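Local coordinates for protein copper-containing nitrite reductase (PDB 6HBE) that probably reduces nitrite to nitric oxide with electrons from cytochrome c, as a copper-containing homotrimer whose subunits carry a third, cupredoxin-type domain, at residues V371-E376 and Y414-T419; H390-I395 and Y424-S429. One frame throughout, in Å; residues are numbered along the deposited sequence.

Contact 1: V371-E376 and Y414-T419; sequences VEFVNE and YRITFT
Four backbone hydrogen bonds zip these two antiparallel strands together in two reciprocal pairs. V371 and I416 exchange one N-H...O bond each way, V371 N to I416 O at 2.9 Å and I416 N to V371 O at 3.0 Å, both nearly along the acceptor C=O axis. F373 and Y414 do the same two residues further along, with F373 N 2.9 Å from Y414 O. Between them E372 and R415 form the non-hydrogen-bonded pair, their CA atoms drawing in to 4.4 Å.

In that charged middle pair E372 reaches out with CG anti to its backbone N (chi1 179°), and the extended chain of R415 crosses it obliquely. R415 takes OE2 of E372 side-on, from NE at 2.9 Å and less straight from NH2 at 3.3 Å. The oxygen lies in the guanidinium plane, yet the arginine meets it from above the carboxylate plane, the two planes being 44° apart. The other oxygen, OE1, has partners in R413 and in H321 of the second subunit, so the carboxylate also ties the domain to its neighbour.

Apolar packing occupies the other face. CG2 of V371 meets the edge of the F418 ring at CE2 (3.9 Å), while I416 CG2 sits over one face of that ring, offset toward its rim. I416 CD1 touches the edge of the F373 ring.

Strand 413-417 is an edge strand of its sheet within the chain; strand 370-375 lies inside, bonded on its other flank to strand 349-353. V371 and F418 pack onto strand 362-366 of the facing sheet of the cupredoxin sandwich.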
loop_
_atom_site.group_PDB
_atom_site.type_symbol
_atom_site.label_atom_id
_atom_site.label_comp_id
_atom_site.label_asym_id
_atom_site.label_seq_id
_atom_site.Cartn_x
_atom_site.Cartn_y
_atom_site.Cartn_z
ATOM N N VAL C 371 -32.408 3.102 2.287
ATOM C CA VAL C 371 -31.037 2.842 2.730
ATOM C C VAL C 371 -30.843 1.336 2.816
ATOM O O VAL C 371 -31.709 0.630 3.350
ATOM C CB VAL C 371 -30.804 3.452 4.137
ATOM C CG1 VAL C 371 -29.458 3.039 4.747
ATOM C CG2 VAL C 371 -30.915 4.958 4.055
ATOM N N GLU C 372 -29.698 0.843 2.338
ATOM C CA GLU C 372 -29.311 -0.543 2.569
ATOM C C GLU C 372 -28.047 -0.575 3.422
ATOM O O GLU C 372 -26.985 -0.122 2.961
ATOM C CB GLU C 372 -29.059 -1.270 1.235
ATOM C CG GLU C 372 -28.623 -2.736 1.376
ATOM C CD GLU C 372 -28.495 -3.468 0.047
ATOM O OE1 GLU C 372 -27.422 -3.369 -0.609
ATOM O OE2 GLU C 372 -29.466 -4.153 -0.356
ATOM N N PHE C 373 -28.167 -1.106 4.640
ATOM C CA PHE C 373 -27.008 -1.472 5.465
ATOM C C PHE C 373 -26.386 -2.770 4.917
ATOM O O PHE C 373 -27.111 -3.754 4.619
ATOM C CB PHE C 373 -27.390 -1.686 6.939
ATOM C CG PHE C 373 -27.615 -0.414 7.707
ATOM C CD1 PHE C 373 -26.555 0.249 8.311
ATOM C CD2 PHE C 373 -28.893 0.142 7.819
ATOM C CE1 PHE C 373 -26.752 1.433 9.022
ATOM C CE2 PHE C 373 -29.094 1.330 8.525
ATOM C CZ PHE C 373 -28.032 1.983 9.130
ATOM N N VAL C 374 -25.058 -2.778 4.749
ATOM C CA VAL C 374 -24.344 -4.021 4.358
ATOM C C VAL C 374 -23.140 -4.212 5.271
ATOM O O VAL C 374 -22.423 -3.257 5.538
ATOM C CB VAL C 374 -23.932 -4.008 2.846
ATOM C CG1 VAL C 374 -23.008 -2.837 2.501
ATOM C CG2 VAL C 374 -23.263 -5.322 2.452
ATOM N N ASN C 375 -22.919 -5.429 5.764
ATOM C CA ASN C 375 -21.772 -5.696 6.608
ATOM C C ASN C 375 -20.576 -6.140 5.759
ATOM O O ASN C 375 -20.566 -7.251 5.239
ATOM C CB ASN C 375 -22.071 -6.726 7.711
ATOM C CG ASN C 375 -20.969 -6.788 8.769
ATOM O OD1 ASN C 375 -19.961 -6.065 8.690
ATOM N ND2 ASN C 375 -21.134 -7.654 9.746
ATOM N N GLU C 376 -19.576 -5.266 5.657
ATOM C CA GLU C 376 -18.326 -5.578 4.933
ATOM C C GLU C 376 -17.266 -6.229 5.840
ATOM O O GLU C 376 -16.303 -6.814 5.327
ATOM C CB GLU C 376 -17.748 -4.328 4.247
ATOM C CG GLU C 376 -18.469 -3.861 2.987
ATOM C CD GLU C 376 -18.547 -4.905 1.843
ATOM O OE1 GLU C 376 -17.798 -5.924 1.793
ATOM O OE2 GLU C 376 -19.385 -4.715 0.933
ATOM N N TYR C 414 -29.589 -5.254 5.004
ATOM C CA TYR C 414 -30.921 -4.892 5.548
ATOM C C TYR C 414 -31.354 -3.531 5.029
ATOM O O TYR C 414 -30.606 -2.561 5.167
ATOM C CB TYR C 414 -30.920 -4.915 7.079
ATOM C CG TYR C 414 -32.299 -4.711 7.703
ATOM C CD1 TYR C 414 -33.249 -5.735 7.697
ATOM C CD2 TYR C 414 -32.634 -3.501 8.305
ATOM C CE1 TYR C 414 -34.505 -5.542 8.267
ATOM C CE2 TYR C 414 -33.873 -3.299 8.882
ATOM C CZ TYR C 414 -34.801 -4.318 8.855
ATOM O OH TYR C 414 -36.020 -4.091 9.427
ATOM N N ARG C 415 -32.571 -3.471 4.458
ATOM C CA ARG C 415 -33.131 -2.258 3.867
ATOM C C ARG C 415 -34.211 -1.574 4.740
ATOM O O ARG C 415 -35.017 -2.240 5.424
ATOM C CB ARG C 415 -33.707 -2.566 2.490
ATOM C CG ARG C 415 -32.648 -2.775 1.428
ATOM C CD ARG C 415 -33.209 -2.989 0.042
ATOM N NE ARG C 415 -32.139 -3.287 -0.929
ATOM C CZ ARG C 415 -32.295 -3.324 -2.254
ATOM N NH1 ARG C 415 -33.483 -3.075 -2.812
ATOM N NH2 ARG C 415 -31.254 -3.614 -3.039
ATOM N N ILE C 416 -34.177 -0.246 4.723
ATOM C CA ILE C 416 -35.130 0.620 5.426
ATOM C C ILE C 416 -35.506 1.759 4.490
ATOM O O ILE C 416 -34.632 2.421 3.939
ATOM C CB ILE C 416 -34.514 1.243 6.698
ATOM C CG1 ILE C 416 -34.137 0.160 7.698
ATOM C CG2 ILE C 416 -35.470 2.247 7.332
ATOM C CD1 ILE C 416 -33.216 0.665 8.797
ATOM N N THR C 417 -36.806 1.990 4.314
ATOM C CA THR C 417 -37.293 3.114 3.510
ATOM C C THR C 417 -37.805 4.202 4.455
ATOM O O THR C 417 -38.652 3.910 5.319
ATOM C CB THR C 417 -38.423 2.652 2.577
ATOM O OG1 THR C 417 -37.956 1.561 1.774
ATOM C CG2 THR C 417 -38.899 3.790 1.660
ATOM N N PHE C 418 -37.289 5.424 4.300
ATOM C CA PHE C 418 -37.645 6.576 5.135
ATOM C C PHE C 418 -38.670 7.460 4.383
ATOM O O PHE C 418 -38.398 7.920 3.277
ATOM C CB PHE C 418 -36.383 7.393 5.523
ATOM C CG PHE C 418 -35.460 6.670 6.469
ATOM C CD1 PHE C 418 -35.664 6.726 7.838
ATOM C CD2 PHE C 418 -34.387 5.932 5.986
ATOM C CE1 PHE C 418 -34.825 6.052 8.715
ATOM C CE2 PHE C 418 -33.551 5.247 6.852
ATOM C CZ PHE C 418 -33.758 5.315 8.220
ATOM N N THR C 419 -39.854 7.652 4.972
ATOM C CA THR C 419 -40.971 8.409 4.322
ATOM C C THR C 419 -41.264 9.809 4.897
ATOM O O THR C 419 -42.005 10.595 4.283
ATOM C CB THR C 419 -42.297 7.606 4.409
ATOM O OG1 THR C 419 -42.664 7.436 5.787
ATOM C CG2 THR C 419 -42.153 6.227 3.722
#

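Contact 2: H390-I395 and Y424-S429; sequences HDAVVI and YVYICS. With CU (copper (II) ion), chain L.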
loop_
_atom_site.group_PDB
_atom_site.type_symbol
_atom_site.label_atom_id
_atom_site.label_comp_id
_atom_site.label_asym_id
_atom_site.label_seq_id
_atom_site.Cartn_x
_atom_site.Cartn_y
_atom_site.Cartn_z
ATOM N N HIS C 390 -22.433 -7.046 13.198
ATOM C CA HIS C 390 -22.925 -5.727 13.598
ATOM C C HIS C 390 -24.428 -5.613 13.407
ATOM O O HIS C 390 -25.017 -6.305 12.551
ATOM C CB HIS C 390 -22.304 -4.598 12.759
ATOM C CG HIS C 390 -20.820 -4.581 12.800
ATOM N ND1 HIS C 390 -20.125 -4.288 13.951
ATOM C CD2 HIS C 390 -19.894 -4.870 11.856
ATOM C CE1 HIS C 390 -18.827 -4.376 13.707
ATOM N NE2 HIS C 390 -18.658 -4.724 12.443
ATOM N N ASP C 391 -25.020 -4.683 14.169
ATOM C CA ASP C 391 -26.369 -4.192 13.909
ATOM C C ASP C 391 -26.339 -2.678 13.947
ATOM O O ASP C 391 -25.269 -2.053 14.153
ATOM C CB ASP C 391 -27.406 -4.826 14.889
ATOM C CG ASP C 391 -27.205 -4.422 16.375
ATOM O OD1 ASP C 391 -26.562 -3.394 16.690
ATOM O OD2 ASP C 391 -27.752 -5.135 17.258
ATOM N N ALA C 392 -27.502 -2.066 13.719
ATOM C CA ALA C 392 -27.657 -0.631 13.887
ATOM C C ALA C 392 -28.952 -0.398 14.696
ATOM O O ALA C 392 -30.005 -0.866 14.266
ATOM C CB ALA C 392 -27.749 0.052 12.533
ATOM N N VAL C 393 -28.848 0.307 15.832
ATOM C CA VAL C 393 -29.979 0.557 16.783
ATOM C C VAL C 393 -30.029 2.056 17.152
ATOM O O VAL C 393 -29.049 2.627 17.656
ATOM C CB VAL C 393 -29.870 -0.320 18.071
ATOM C CG1 VAL C 393 -29.616 -1.782 17.735
ATOM C CG2 VAL C 393 -28.766 0.142 19.021
ATOM N N VAL C 394 -31.149 2.722 16.871
ATOM C CA VAL C 394 -31.271 4.142 17.198
ATOM C C VAL C 394 -31.290 4.336 18.721
ATOM O O VAL C 394 -31.996 3.600 19.440
ATOM C CB VAL C 394 -32.514 4.767 16.557
ATOM C CG1 VAL C 394 -32.724 6.203 17.036
ATOM C CG2 VAL C 394 -32.384 4.753 15.055
ATOM N N ILE C 395 -30.504 5.300 19.203
ATOM C CA ILE C 395 -30.482 5.652 20.633
ATOM C C ILE C 395 -30.773 7.139 20.940
ATOM O O ILE C 395 -30.767 7.525 22.112
ATOM C CB ILE C 395 -29.166 5.212 21.315
ATOM C CG1 ILE C 395 -27.937 5.839 20.638
ATOM C CG2 ILE C 395 -29.074 3.694 21.312
ATOM C CD1 ILE C 395 -26.858 6.275 21.606
ATOM N N TYR C 424 -31.682 10.945 13.454
ATOM C CA TYR C 424 -31.453 9.777 14.307
ATOM C C TYR C 424 -29.956 9.568 14.519
ATOM O O TYR C 424 -29.197 9.604 13.544
ATOM C CB TYR C 424 -32.039 8.523 13.645
ATOM C CG TYR C 424 -33.461 8.713 13.156
ATOM C CD1 TYR C 424 -34.543 8.539 14.029
ATOM C CD2 TYR C 424 -33.726 9.103 11.844
ATOM C CE1 TYR C 424 -35.851 8.737 13.597
ATOM C CE2 TYR C 424 -35.030 9.304 11.397
ATOM C CZ TYR C 424 -36.090 9.123 12.287
ATOM O OH TYR C 424 -37.392 9.324 11.874
ATOM N N VAL C 425 -29.544 9.346 15.766
ATOM C CA VAL C 425 -28.203 8.869 16.075
ATOM C C VAL C 425 -28.356 7.394 16.389
ATOM O O VAL C 425 -29.225 7.036 17.191
ATOM C CB VAL C 425 -27.572 9.602 17.284
ATOM C CG1 VAL C 425 -26.126 9.166 17.503
ATOM C CG2 VAL C 425 -27.665 11.105 17.103
ATOM N N TYR C 426 -27.538 6.541 15.761
ATOM C CA TYR C 426 -27.590 5.096 15.987
ATOM C C TYR C 426 -26.216 4.551 16.379
ATOM O O TYR C 426 -25.182 5.165 16.081
ATOM C CB TYR C 426 -28.181 4.349 14.770
ATOM C CG TYR C 426 -27.366 4.464 13.489
ATOM C CD1 TYR C 426 -27.506 5.561 12.636
ATOM C CD2 TYR C 426 -26.449 3.474 13.131
ATOM C CE1 TYR C 426 -26.748 5.675 11.471
ATOM C CE2 TYR C 426 -25.678 3.592 11.963
ATOM C CZ TYR C 426 -25.814 4.684 11.141
ATOM O OH TYR C 426 -25.071 4.808 9.959
ATOM N N ILE C 427 -26.231 3.425 17.086
ATOM C CA ILE C 427 -25.020 2.677 17.449
ATOM C C ILE C 427 -25.144 1.233 17.017
ATOM O O ILE C 427 -26.208 0.785 16.589
ATOM C CB ILE C 427 -24.691 2.739 18.985
ATOM C CG1 ILE C 427 -25.787 2.081 19.843
ATOM C CG2 ILE C 427 -24.474 4.176 19.431
ATOM C CD1 ILE C 427 -25.482 2.037 21.328
ATOM N N CYS C 428 -24.054 0.487 17.163
ATOM C CA CYS C 428 -24.124 -0.967 17.184
ATOM C C CYS C 428 -24.265 -1.457 18.623
ATOM O O CYS C 428 -23.506 -1.041 19.509
ATOM C CB CYS C 428 -22.879 -1.551 16.539
ATOM S SG CYS C 428 -22.782 -3.326 16.625
ATOM N N SER C 429 -25.219 -2.359 18.874
ATOM C CA SER C 429 -25.451 -2.840 20.247
ATOM C C SER C 429 -24.339 -3.783 20.709
ATOM O O SER C 429 -24.066 -3.867 21.904
ATOM C CB SER C 429 -26.839 -3.518 20.378
ATOM O OG SER C 429 -26.922 -4.719 19.645
HETATM CU CU CU L . -20.696 -3.835 15.867
#
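A copper ion joins the segment ends, held by H390 ND1 at 2.0 Å and C428 SG at 2.3 Å. The sulfur lies at the edge of the imidazole, in the ring plane. It also accepts a long but straight hydrogen bond from D391 N, 3.6 Å from C428 SG (168°). H431 binds through ND1 and M434 is the fourth residue of the site. NE2 of H390 is hydrogen-bonded to D377, so the ring is held at both nitrogens.

One shell out from the metal, the D391 carboxylate takes hold of S429 with both oxygens. Its CG stands in the crowded position between backbone N and carbonyl carbon (chi1 66°), which brings OD1 to S429 N at 2.8 Å and OD2 to S429 OG at 2.6 Å, the hydroxyl being the donor. Each oxygen uses its syn lone pair, so one carboxylate grips both the N-H and the hydroxyl. D391 O is buried without a hydrogen-bond partner, with C428 CA nearby.

Farther on, the chains run as an antiparallel ladder. V393 and I427 bond reciprocally, nearly along the C=O axis of I427 but from above the carbonyl plane of V393, and I395 N reaches V425 O. V393 CG2 packs on I427 CG1 at 3.6 Å, and I395 crosses I427 at about a right angle. A392 CB meets the Y426 ring at CD2, and V394 CG2 lies against Y424 CB.

The His-Cys-His-Met ligand set is that of a type 1 copper centre, suited to electron transfer. The long N-H bond from D391, one of the sulfur's hydrogen bonds, probably draws off a little of its charge and may help tune the potential, while the D391–S429 bonds hold the chain beside the cysteine.

In the fold
Contacts 1 and 2 belong to the same C-terminal cupredoxin domain of the plastocyanin/azurin family, their centres 12 Å apart. Their segments alternate along the chain: 371-376, 390-395, 414-419, then 424-429. Contact 1 pairs two strands of one sheet, contact 2 two strands of the other, so the chain passes back and forth between the halves of the sandwich. They meet in its interior, where F373 CE1 lies 3.8 Å from Y426 CE2 and also packs on A392, while F418 approaches Y424. N375 OD1 touches the copper ligand H390 at CD2, so strand 370-375 lines the metal end as well, and the hydrophobic interior between the sheets leads directly to the copper ligands of the third domain.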